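Local structure of monovalent Na+/H+ antiporter subunit C (Dietzia sp. DQ12-45-1b, 7D3U) at residues Gln20-Val24 with Asp97-Ile101; Met23-Ile27 with Leu86-Ala90. The protein is a membrane subunit of the multi-subunit Mrp complex, a sodium/proton antiporter, and belongs to the CPA3 subunit C family related to the 4L chain of NADH-ubiquinone oxidoreductase. All coordinates share one frame. Residue numbers count along the deposited sequence, not the author numbering.

Both contacts are buried and start from the same piece of chain, sharing M23 and V24 where the loop passes into helix 24-44; the centres of contacts 1 and 2 are about 8 Å apart. Contact 1 joins two loops, the connection from helix 2-17 and the segment that follows helix 66-90, and its chemistry is polar: a salt-bridge network and a backbone hydrogen bond. Contact 2 lies mainly on the helices and is wholly apolar, with no hydrogen bond across it. D97 and A90 also touch directly, through D97 CB and A90 O at 3.8 Å. Charge therefore gathers where the chain leaves the helices, hydrocarbon where helices 24-44 and 66-90 pack.

Contact 1: residues Gln20-Val24 with Asp97-Ile101; sequences QRGMV and DDTDI
Residues 20-24 run through the loop between helices 2-17 and 24-44 and meet the non-helical segment 97-101, burying 381 Å². Q20 turns its CB away; its carbonyl O rests 3.9 Å from T99 CG2. R21 follows in an extended conformation (phi/psi -103/138), with chi1 to chi3 all t, so its guanidinium reaches past T99 to the acids. R21 NE donates to D98 OD1 at 2.7 Å and R21 NH2 to D98 OD2 at a very short 2.4 Å, a two-pronged salt bridge along the guanidinium edge. D98 (chi1 t) also takes D100 N on OD1 at 3.0 Å, an Asx turn that helps place D100 next to the arginine. D100 OD2 lies 3.2 Å from R21 NE, out of the guanidinium plane, adding charge attraction without a hydrogen bond; D100 is bridged more strongly by R565 of subunit A. A salt-bridge network thus stitches together two loops of a three-helix membrane subunit. G22, nearest D98 (CA to CA 4.4 Å), has phi/psi 107/140, where a CB would jam against the carbonyl O of R21. G22 CA lies 3.4 Å from D97 O in a CA-H...O contact, and G22 N 3.4 Å from T99 CG2. M23 is nearest D97 (CA to CA 5.2 Å), one segment advancing as the other goes back, and M23 N donates to the same D97 O at 2.8 Å. D97 (chi1 p) points its CB toward M23, CB to CB 4.0 Å, while its carboxylate bridges R622 of subunit A; V24 CG2 packs 3.6 Å from D97 OD2.

Contact 2: residues Met23-Ile27 with Leu86-Ala90; sequences MVRVI and LLVLA
Here the N-terminal part of helix 24-44, entered through M23, lies against the C-terminal part of helix 66-90, residues 86-90. The backbones run antiparallel: M23 is nearest A90 (CA to CA 5.8 Å) and I27 nearest L86 (CA to CA 6.8 Å), four residues on in one and four back in the other. M23 O accepts I27 N at 2.9 Å, an i to i+4 bond that sets M23 and I27 on the same face. The main bump is I27 (chi1 m, chi2 t). Its CD1 enters the hollow between L86, L87 and A90, lying 3.4 Å from L86 O, 3.6 Å from L87 N, 3.7 Å from L87 CD2 and 4.1 Å from A90 CB, while I27 CG1 rests 3.7 Å from L86 CB. The small methyl of A90 lets the backbones come close at this end: its CB is 4.0 Å from M23 CG and 4.3 Å from V24 CG2. M23, with chi1 t and chi2 p, bends its flexible thioether along the interface so that CE meets L86 CD2 at 3.7 Å. L87 has its CB sideways, but its end swings back to close one flank of the isoleucine. Unbranched methionine thus follows the uneven surface, whereas branched isoleucine and leucine fill it. Subunit D abuts the same region, with R164 against M23 and I167 against L86. The result is an antiparallel, apolar helix-helix contact between two of the three helices of this 4L-like subunit, with 86-90 in a predicted transmembrane span.

Contact 1: residues Gln20-Val24 with Asp97-Ile101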
loop_
_atom_site.group_PDB
_atom_site.type_symbol
_atom_site.label_atom_id
_atom_site.label_comp_id
_atom_site.label_asym_id
_atom_site.label_seq_id
_atom_site.Cartn_x
_atom_site.Cartn_y
_atom_site.Cartn_z
ATOM N N GLN C 20 -4.487 -20.761 -9.154
ATOM C CA GLN C 20 -4.374 -21.381 -10.460
ATOM C C GLN C 20 -3.922 -20.350 -11.490
ATOM O O GLN C 20 -3.554 -19.220 -11.155
ATOM C CB GLN C 20 -5.702 -22.030 -10.846
ATOM C CG GLN C 20 -6.086 -23.210 -9.975
ATOM C CD GLN C 20 -4.943 -24.180 -9.767
ATOM O OE1 GLN C 20 -4.680 -25.032 -10.612
ATOM N NE2 GLN C 20 -4.263 -24.062 -8.634
ATOM N N ARG C 21 -3.942 -20.744 -12.758
ATOM C CA ARG C 21 -3.470 -19.912 -13.853
ATOM C C ARG C 21 -4.650 -19.307 -14.598
ATOM O O ARG C 21 -5.649 -19.985 -14.857
ATOM C CB ARG C 21 -2.606 -20.731 -14.812
ATOM C CG ARG C 21 -1.710 -19.907 -15.709
ATOM C CD ARG C 21 -0.944 -20.794 -16.673
ATOM N NE ARG C 21 -0.201 -20.012 -17.654
ATOM C CZ ARG C 21 0.223 -20.486 -18.820
ATOM N NH1 ARG C 21 -0.022 -21.745 -19.154
ATOM N NH2 ARG C 21 0.892 -19.703 -19.654
ATOM N N GLY C 22 -4.532 -18.037 -14.940
ATOM C CA GLY C 22 -5.594 -17.336 -15.638
ATOM C C GLY C 22 -6.286 -16.363 -14.703
ATOM O O GLY C 22 -6.522 -16.661 -13.527
ATOM N N MET C 23 -6.616 -15.183 -15.226
ATOM C CA MET C 23 -7.237 -14.164 -14.389
ATOM C C MET C 23 -8.705 -14.457 -14.120
ATOM O O MET C 23 -9.211 -14.120 -13.044
ATOM C CB MET C 23 -7.089 -12.787 -15.030
ATOM C CG MET C 23 -7.409 -11.646 -14.085
ATOM S SD MET C 23 -6.347 -11.661 -12.633
ATOM C CE MET C 23 -7.188 -10.475 -11.593
ATOM N N VAL C 24 -9.407 -15.077 -15.069
ATOM C CA VAL C 24 -10.798 -15.441 -14.824
ATOM C C VAL C 24 -10.877 -16.572 -13.808
ATOM O O VAL C 24 -11.758 -16.587 -12.942
ATOM C CB VAL C 24 -11.498 -15.802 -16.144
ATOM C CG1 VAL C 24 -12.856 -16.423 -15.875
ATOM C CG2 VAL C 24 -11.653 -14.569 -17.005
ATOM N N ASP C 97 -5.683 -13.817 -20.732
ATOM C CA ASP C 97 -5.823 -13.544 -19.310
ATOM C C ASP C 97 -4.791 -14.297 -18.484
ATOM O O ASP C 97 -4.930 -14.381 -17.260
ATOM C CB ASP C 97 -7.238 -13.884 -18.838
ATOM C CG ASP C 97 -7.581 -15.343 -19.031
ATOM O OD1 ASP C 97 -6.752 -16.080 -19.602
ATOM O OD2 ASP C 97 -8.682 -15.752 -18.610
ATOM N N ASP C 98 -3.760 -14.839 -19.131
ATOM C CA ASP C 98 -2.726 -15.590 -18.433
ATOM C C ASP C 98 -2.087 -14.739 -17.345
ATOM O O ASP C 98 -1.858 -13.541 -17.523
ATOM C CB ASP C 98 -1.665 -16.064 -19.426
ATOM C CG ASP C 98 -0.655 -17.009 -18.804
ATOM O OD1 ASP C 98 -0.805 -17.354 -17.615
ATOM O OD2 ASP C 98 0.296 -17.408 -19.509
ATOM N N THR C 99 -1.802 -15.370 -16.206
ATOM C CA THR C 99 -1.247 -14.664 -15.065
ATOM C C THR C 99 0.177 -15.071 -14.718
ATOM O O THR C 99 0.822 -14.366 -13.936
ATOM C CB THR C 99 -2.136 -14.861 -13.827
ATOM O OG1 THR C 99 -1.691 -13.995 -12.776
ATOM C CG2 THR C 99 -2.080 -16.299 -13.345
ATOM N N ASP C 100 0.690 -16.166 -15.278
ATOM C CA ASP C 100 2.064 -16.552 -14.982
ATOM C C ASP C 100 3.048 -15.630 -15.684
ATOM O O ASP C 100 3.532 -15.932 -16.781
ATOM C CB ASP C 100 2.337 -18.006 -15.369
ATOM C CG ASP C 100 1.710 -18.988 -14.408
ATOM O OD1 ASP C 100 1.529 -18.629 -13.226
ATOM O OD2 ASP C 100 1.392 -20.116 -14.829
ATOM N N ILE C 101 3.340 -14.501 -15.052
ATOM C CA ILE C 101 4.335 -13.553 -15.523
ATOM C C ILE C 101 5.445 -13.478 -14.486
ATOM O O ILE C 101 5.218 -13.691 -13.291
ATOM C CB ILE C 101 3.718 -12.163 -15.775
ATOM C CG1 ILE C 101 2.969 -11.688 -14.529
ATOM C CG2 ILE C 101 2.798 -12.205 -16.980
ATOM C CD1 ILE C 101 1.959 -10.596 -14.796
#

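Contact 2: residues Met23-Ile27 with Leu86-Ala90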
loop_
_atom_site.group_PDB
_atom_site.type_symbol
_atom_site.label_atom_id
_atom_site.label_comp_id
_atom_site.label_asym_id
_atom_site.label_seq_id
_atom_site.Cartn_x
_atom_site.Cartn_y
_atom_site.Cartn_z
ATOM N N MET C 23 -6.616 -15.183 -15.226
ATOM C CA MET C 23 -7.237 -14.164 -14.389
ATOM C C MET C 23 -8.705 -14.457 -14.120
ATOM O O MET C 23 -9.211 -14.120 -13.044
ATOM C CB MET C 23 -7.089 -12.787 -15.030
ATOM C CG MET C 23 -7.409 -11.646 -14.085
ATOM S SD MET C 23 -6.347 -11.661 -12.633
ATOM C CE MET C 23 -7.188 -10.475 -11.593
ATOM N N VAL C 24 -9.407 -15.077 -15.069
ATOM C CA VAL C 24 -10.798 -15.441 -14.824
ATOM C C VAL C 24 -10.877 -16.572 -13.808
ATOM O O VAL C 24 -11.758 -16.587 -12.942
ATOM C CB VAL C 24 -11.498 -15.802 -16.144
ATOM C CG1 VAL C 24 -12.856 -16.423 -15.875
ATOM C CG2 VAL C 24 -11.653 -14.569 -17.005
ATOM N N ARG C 25 -9.954 -17.531 -13.889
ATOM C CA ARG C 25 -9.888 -18.594 -12.894
ATOM C C ARG C 25 -9.502 -18.074 -11.516
ATOM O O ARG C 25 -9.594 -18.826 -10.541
ATOM C CB ARG C 25 -8.898 -19.665 -13.348
ATOM C CG ARG C 25 -9.149 -21.050 -12.780
ATOM C CD ARG C 25 -8.459 -22.103 -13.629
ATOM N NE ARG C 25 -8.276 -23.368 -12.925
ATOM C CZ ARG C 25 -9.236 -24.266 -12.740
ATOM N NH1 ARG C 25 -10.457 -24.042 -13.204
ATOM N NH2 ARG C 25 -8.977 -25.391 -12.090
ATOM N N VAL C 26 -9.075 -16.821 -11.417
ATOM C CA VAL C 26 -8.831 -16.168 -10.139
ATOM C C VAL C 26 -10.039 -15.356 -9.692
ATOM O O VAL C 26 -10.367 -15.314 -8.504
ATOM C CB VAL C 26 -7.565 -15.289 -10.239
ATOM C CG1 VAL C 26 -7.529 -14.258 -9.135
ATOM C CG2 VAL C 26 -6.319 -16.154 -10.200
ATOM N N ILE C 27 -10.722 -14.716 -10.641
ATOM C CA ILE C 27 -11.948 -13.997 -10.321
ATOM C C ILE C 27 -13.019 -14.959 -9.830
ATOM O O ILE C 27 -13.827 -14.610 -8.963
ATOM C CB ILE C 27 -12.418 -13.190 -11.544
ATOM C CG1 ILE C 27 -11.410 -12.089 -11.858
ATOM C CG2 ILE C 27 -13.786 -12.585 -11.301
ATOM C CD1 ILE C 27 -11.554 -11.517 -13.241
ATOM N N LEU C 86 -12.555 -6.383 -11.776
ATOM C CA LEU C 86 -11.560 -7.415 -12.047
ATOM C C LEU C 86 -11.799 -8.061 -13.406
ATOM O O LEU C 86 -10.847 -8.359 -14.139
ATOM C CB LEU C 86 -11.579 -8.465 -10.939
ATOM C CG LEU C 86 -10.749 -8.134 -9.700
ATOM C CD1 LEU C 86 -10.847 -9.249 -8.675
ATOM C CD2 LEU C 86 -9.306 -7.882 -10.083
ATOM N N LEU C 87 -13.066 -8.263 -13.769
ATOM C CA LEU C 87 -13.379 -8.862 -15.060
ATOM C C LEU C 87 -12.993 -7.940 -16.205
ATOM O O LEU C 87 -12.467 -8.398 -17.225
ATOM C CB LEU C 87 -14.862 -9.216 -15.129
ATOM C CG LEU C 87 -15.281 -10.402 -14.264
ATOM C CD1 LEU C 87 -16.776 -10.382 -14.034
ATOM C CD2 LEU C 87 -14.849 -11.707 -14.901
ATOM N N VAL C 88 -13.247 -6.636 -16.065
ATOM C CA VAL C 88 -12.817 -5.726 -17.120
ATOM C C VAL C 88 -11.298 -5.583 -17.125
ATOM O O VAL C 88 -10.714 -5.243 -18.159
ATOM C CB VAL C 88 -13.507 -4.354 -16.997
ATOM C CG1 VAL C 88 -13.093 -3.651 -15.737
ATOM C CG2 VAL C 88 -13.225 -3.495 -18.211
ATOM N N LEU C 89 -10.635 -5.858 -15.997
ATOM C CA LEU C 89 -9.178 -5.931 -15.997
ATOM C C LEU C 89 -8.680 -7.169 -16.724
ATOM O O LEU C 89 -7.565 -7.168 -17.257
ATOM C CB LEU C 89 -8.645 -5.942 -14.565
ATOM C CG LEU C 89 -8.360 -4.632 -13.837
ATOM C CD1 LEU C 89 -7.300 -4.868 -12.784
ATOM C CD2 LEU C 89 -7.925 -3.551 -14.798
ATOM N N ALA C 90 -9.481 -8.235 -16.746
ATOM C CA ALA C 90 -9.033 -9.487 -17.342
ATOM C C ALA C 90 -8.915 -9.422 -18.859
ATOM O O ALA C 90 -8.249 -10.281 -19.446
ATOM C CB ALA C 90 -9.980 -10.621 -16.952
#